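Local coordinates for protein class B carbapenemase GOB-18 (Elizabethkingia meningoseptica, PDB 5K0W) that hydrolyses beta-lactam antibiotics, carbapenems among them, as a dizinc class B3 metallo-beta-lactamase, at residues 74-77 against 78-82; 102-105 against 106-109. All blocks are in the same frame, centred on the assembly; numbering follows the deposited sequence.

Contact 1: residues 74-77 against 78-82; sequences FPII and KANIQ
Lys78 opens the second half of this helical stretch by reaching back one turn over the ring of Phe74. Its CD lies over one face of the ring, 3.9 Å from the ring centroid and displaced toward the rim, a CH-pi contact. A bend at chi3 (70°) turns the end of the lysine chain along the same ring, which leaves NZ near CE2 while it makes a salt bridge with Glu113. Phe74 also meets Phe110 edge-to-face. On the backbone, Lys78 N donates to Phe74 O. Ala79 continues the ladder with a bond from its N to Pro75 O (2.9 Å), the proline lying at the exposed side of the helix. Asn80 adds the bond from its N to Ile76 O, while its amide lies alongside the Ile76 side chain, ND2 being 3.8 Å from Ile76 CG2. The amide of Asn80 finds its polar partners beyond the helix: ND2 donates to Val47 O, and OD1 hydrogen-bonds to a glycerol, probably from the crystallisation liquor. Ile81 closes the series through its N and Ile77 O, a bond of 2.9 Å. Its CD1 meets Ile77 CG2 at 3.8 Å, an apolar contact on the buried flank, where Ile77 also touches Phe110. Four successive i to i+4 bonds and side chains paired at the same spacing mark an alpha-helix, here the connecting helix of the beta-alpha-beta unit formed by strand 62-66, helix 73-83 and strand 91-95.

Contact 2: residues 102-105 against 106-109; sequences DHTG and ALQD. With ZN (zinc ion), chain C.
Thr104 and Leu107 meet across a tight turn just beyond two zinc ligands. The methyl CD1 of Leu107 lies 3.9 Å from Thr104 CB and about as far from CG2, the two side chains crossing at an angle, with Leu128 of helix 125-129 against both. Just before Thr104 in the chain, Asp102 OD2 and His103 NE2 each bind the zinc ion at 2.1 Å, with a water and His241 completing the site. Asp102 presents its carboxylate from a chi1 of 60°, with CG placed between the backbone N and the carbonyl carbon, and it binds through a single oxygen. The imidazole of His103 has the metal-bound water at its edge, in plane, and its ring stands nearly perpendicular to that of His241.

In the backbone, Leu107 N donates to Thr104 O at 3.1 Å. The N-H is fairly straight (158°), yet the nitrogen stands well above the carbonyl plane, 63° out of it, as the type I turn from Thr104 to Leu107 brings the chain round. The same carbonyl oxygen accepts a second bond from another water, which also receives Gln108 N at 3.0 Å and thereby bridges the turn to the first turn of helix 107-114. Ala106 takes the N-cap position of that helix, and its own N is held by Thr68 OG1. Farther along, Asp109 OD1 forms a salt bridge with Lys146. At the metal, the zinc ion would be expected to polarise its bound water, an effect its carboxylate ligand probably tempers; the chain that bears this carboxylate and the neighbouring imidazole runs straight on into the turn.

Contact 1 and contact 2 follow one another along the chain, their centres 13 Å apart, and they also touch directly. Phe74 of contact 1 makes the junction: its CZ packs 3.6 Å from Asp109 O, and its CB lies 3.8 Å from the CB of Ala106, so helix 73-83 leans on the start of helix 107-114. Their relations to the metal differ. Residues 102-105 supply two ligands of one zinc ion, whereas the side chain of Ile77 in contact 1 stays about 13 Å from a bound zinc. The second zinc ion, held by Gln98, His100 and His175, lies about 9 Å from the side chain of Thr104, so contact 2 supplies ligands to one zinc ion and lies near the other without binding it.

Contact 1: residues 74-77 against 78-82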
loop_
_atom_site.group_PDB
_atom_site.type_symbol
_atom_site.label_atom_id
_atom_site.label_comp_id
_atom_site.label_asym_id
_atom_site.label_seq_id
_atom_site.Cartn_x
_atom_site.Cartn_y
_atom_site.Cartn_z
ATOM N N PHE A 74 7.162 -13.014 -1.072
ATOM C CA PHE A 74 7.939 -13.190 0.158
ATOM C C PHE A 74 9.436 -13.438 -0.099
ATOM O O PHE A 74 10.227 -12.659 0.440
ATOM C CB PHE A 74 7.337 -14.276 1.066
ATOM C CG PHE A 74 8.001 -14.424 2.413
ATOM C CD1 PHE A 74 8.151 -13.328 3.260
ATOM C CD2 PHE A 74 8.411 -15.669 2.869
ATOM C CE1 PHE A 74 8.715 -13.474 4.530
ATOM C CE2 PHE A 74 8.965 -15.816 4.144
ATOM C CZ PHE A 74 9.120 -14.716 4.961
ATOM N N PRO A 75 9.871 -14.445 -0.918
ATOM C CA PRO A 75 11.310 -14.599 -1.173
ATOM C C PRO A 75 11.921 -13.393 -1.891
ATOM O O PRO A 75 13.047 -13.021 -1.559
ATOM C CB PRO A 75 11.385 -15.855 -2.041
ATOM C CG PRO A 75 10.057 -15.996 -2.642
ATOM C CD PRO A 75 9.101 -15.486 -1.635
ATOM N N ILE A 76 11.157 -12.761 -2.833
ATOM C CA ILE A 76 11.548 -11.578 -3.614
ATOM C C ILE A 76 11.840 -10.367 -2.718
ATOM O O ILE A 76 12.904 -9.769 -2.853
ATOM C CB ILE A 76 10.516 -11.238 -4.729
ATOM C CG1 ILE A 76 10.433 -12.365 -5.786
ATOM C CG2 ILE A 76 10.841 -9.872 -5.395
ATOM C CD1 ILE A 76 9.222 -12.278 -6.742
ATOM N N ILE A 77 10.895 -9.996 -1.824
ATOM C CA ILE A 77 11.053 -8.845 -0.923
ATOM C C ILE A 77 12.219 -9.070 0.008
ATOM O O ILE A 77 13.043 -8.173 0.171
ATOM C CB ILE A 77 9.732 -8.431 -0.216
ATOM C CG1 ILE A 77 8.709 -7.968 -1.268
ATOM C CG2 ILE A 77 9.960 -7.316 0.835
ATOM C CD1 ILE A 77 7.331 -8.158 -0.920
ATOM N N LYS A 78 12.335 -10.288 0.547
ATOM C CA LYS A 78 13.429 -10.682 1.435
ATOM C C LYS A 78 14.771 -10.527 0.729
ATOM O O LYS A 78 15.688 -9.953 1.310
ATOM C CB LYS A 78 13.221 -12.112 1.933
ATOM C CG LYS A 78 12.980 -12.178 3.433
ATOM C CD LYS A 78 12.256 -13.432 3.852
ATOM C CE LYS A 78 13.047 -14.710 3.738
ATOM N NZ LYS A 78 12.155 -15.900 3.683
ATOM N N ALA A 79 14.846 -10.951 -0.543
ATOM C CA ALA A 79 16.040 -10.881 -1.389
ATOM C C ALA A 79 16.398 -9.433 -1.727
ATOM O O ALA A 79 17.587 -9.081 -1.715
ATOM C CB ALA A 79 15.826 -11.678 -2.667
ATOM N N ASN A 80 15.371 -8.604 -2.026
ATOM C CA ASN A 80 15.506 -7.179 -2.346
ATOM C C ASN A 80 16.052 -6.415 -1.133
ATOM O O ASN A 80 16.962 -5.595 -1.295
ATOM C CB ASN A 80 14.164 -6.585 -2.807
ATOM C CG ASN A 80 13.739 -6.939 -4.221
ATOM O OD1 ASN A 80 14.490 -7.514 -5.009
ATOM N ND2 ASN A 80 12.512 -6.573 -4.589
ATOM N N ILE A 81 15.529 -6.716 0.085
ATOM C CA ILE A 81 15.985 -6.094 1.332
ATOM C C ILE A 81 17.481 -6.367 1.532
ATOM O O ILE A 81 18.229 -5.416 1.763
ATOM C CB ILE A 81 15.101 -6.461 2.553
ATOM C CG1 ILE A 81 13.677 -5.848 2.387
ATOM C CG2 ILE A 81 15.766 -5.993 3.867
ATOM C CD1 ILE A 81 12.586 -6.318 3.364
ATOM N N GLN A 82 17.914 -7.650 1.353
ATOM C CA GLN A 82 19.308 -8.086 1.443
ATOM C C GLN A 82 20.196 -7.345 0.417
ATOM O O GLN A 82 21.229 -6.804 0.798
ATOM C CB GLN A 82 19.403 -9.608 1.257
ATOM C CG GLN A 82 20.676 -10.223 1.854
ATOM C CD GLN A 82 20.593 -11.731 2.024
ATOM O OE1 GLN A 82 21.119 -12.507 1.217
ATOM N NE2 GLN A 82 19.985 -12.187 3.108
#

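Contact 2: residues 102-105 against 106-109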
loop_
_atom_site.group_PDB
_atom_site.type_symbol
_atom_site.label_atom_id
_atom_site.label_comp_id
_atom_site.label_asym_id
_atom_site.label_seq_id
_atom_site.Cartn_x
_atom_site.Cartn_y
_atom_site.Cartn_z
ATOM N N ASP A 102 -2.878 -8.923 -2.935
ATOM C CA ASP A 102 -1.741 -8.410 -3.700
ATOM C C ASP A 102 -0.887 -7.385 -2.912
ATOM O O ASP A 102 0.098 -6.885 -3.444
ATOM C CB ASP A 102 -2.176 -7.892 -5.088
ATOM C CG ASP A 102 -3.181 -6.759 -5.074
ATOM O OD1 ASP A 102 -4.194 -6.867 -4.336
ATOM O OD2 ASP A 102 -2.992 -5.790 -5.852
ATOM N N HIS A 103 -1.238 -7.097 -1.646
ATOM C CA HIS A 103 -0.460 -6.224 -0.753
ATOM C C HIS A 103 -0.328 -6.864 0.642
ATOM O O HIS A 103 0.479 -6.401 1.450
ATOM C CB HIS A 103 -1.078 -4.812 -0.643
ATOM C CG HIS A 103 -1.425 -4.194 -1.964
ATOM N ND1 HIS A 103 -0.489 -3.495 -2.708
ATOM C CD2 HIS A 103 -2.582 -4.240 -2.655
ATOM C CE1 HIS A 103 -1.116 -3.119 -3.805
ATOM N NE2 HIS A 103 -2.377 -3.543 -3.818
ATOM N N THR A 104 -1.117 -7.937 0.913
ATOM C CA THR A 104 -1.146 -8.637 2.207
ATOM C C THR A 104 -0.643 -10.087 2.156
ATOM O O THR A 104 -0.579 -10.724 3.204
ATOM C CB THR A 104 -2.599 -8.698 2.746
ATOM O OG1 THR A 104 -3.380 -9.496 1.859
ATOM C CG2 THR A 104 -3.247 -7.341 2.901
ATOM N N GLY A 105 -0.437 -10.639 0.970
ATOM C CA GLY A 105 -0.058 -12.039 0.811
ATOM C C GLY A 105 1.131 -12.557 1.612
ATOM O O GLY A 105 1.123 -13.717 2.030
ATOM N N ALA A 106 2.173 -11.716 1.821
ATOM C CA ALA A 106 3.360 -12.124 2.569
ATOM C C ALA A 106 3.390 -11.601 3.990
ATOM O O ALA A 106 4.378 -11.832 4.686
ATOM C CB ALA A 106 4.617 -11.722 1.829
ATOM N N LEU A 107 2.294 -10.955 4.441
ATOM C CA LEU A 107 2.155 -10.332 5.759
ATOM C C LEU A 107 2.335 -11.272 6.923
ATOM O O LEU A 107 2.995 -10.903 7.894
ATOM C CB LEU A 107 0.811 -9.621 5.891
ATOM C CG LEU A 107 0.809 -8.112 5.807
ATOM C CD1 LEU A 107 -0.615 -7.601 5.863
ATOM C CD2 LEU A 107 1.605 -7.486 6.953
ATOM N N GLN A 108 1.710 -12.464 6.860
ATOM C CA GLN A 108 1.831 -13.465 7.915
ATOM C C GLN A 108 3.236 -14.040 7.923
ATOM O O GLN A 108 3.821 -14.192 8.998
ATOM C CB GLN A 108 0.773 -14.574 7.783
ATOM C CG GLN A 108 0.724 -15.529 8.988
ATOM C CD GLN A 108 0.464 -14.843 10.311
ATOM O OE1 GLN A 108 0.088 -13.685 10.373
ATOM N NE2 GLN A 108 0.691 -15.540 11.405
ATOM N N ASP A 109 3.783 -14.320 6.720
ATOM C CA ASP A 109 5.129 -14.847 6.503
ATOM C C ASP A 109 6.143 -13.908 7.164
ATOM O O ASP A 109 7.018 -14.379 7.888
ATOM C CB ASP A 109 5.403 -15.002 4.992
ATOM C CG ASP A 109 4.506 -16.000 4.248
ATOM O OD1 ASP A 109 3.921 -16.889 4.913
ATOM O OD2 ASP A 109 4.442 -15.928 2.994
HETATM ZN ZN ZN C . -3.490 -3.756 -5.585
HETATM O O HOH W 1 -0.700 -12.797 5.174
HETATM O O HOH W 2 -5.435 -3.130 -5.865
#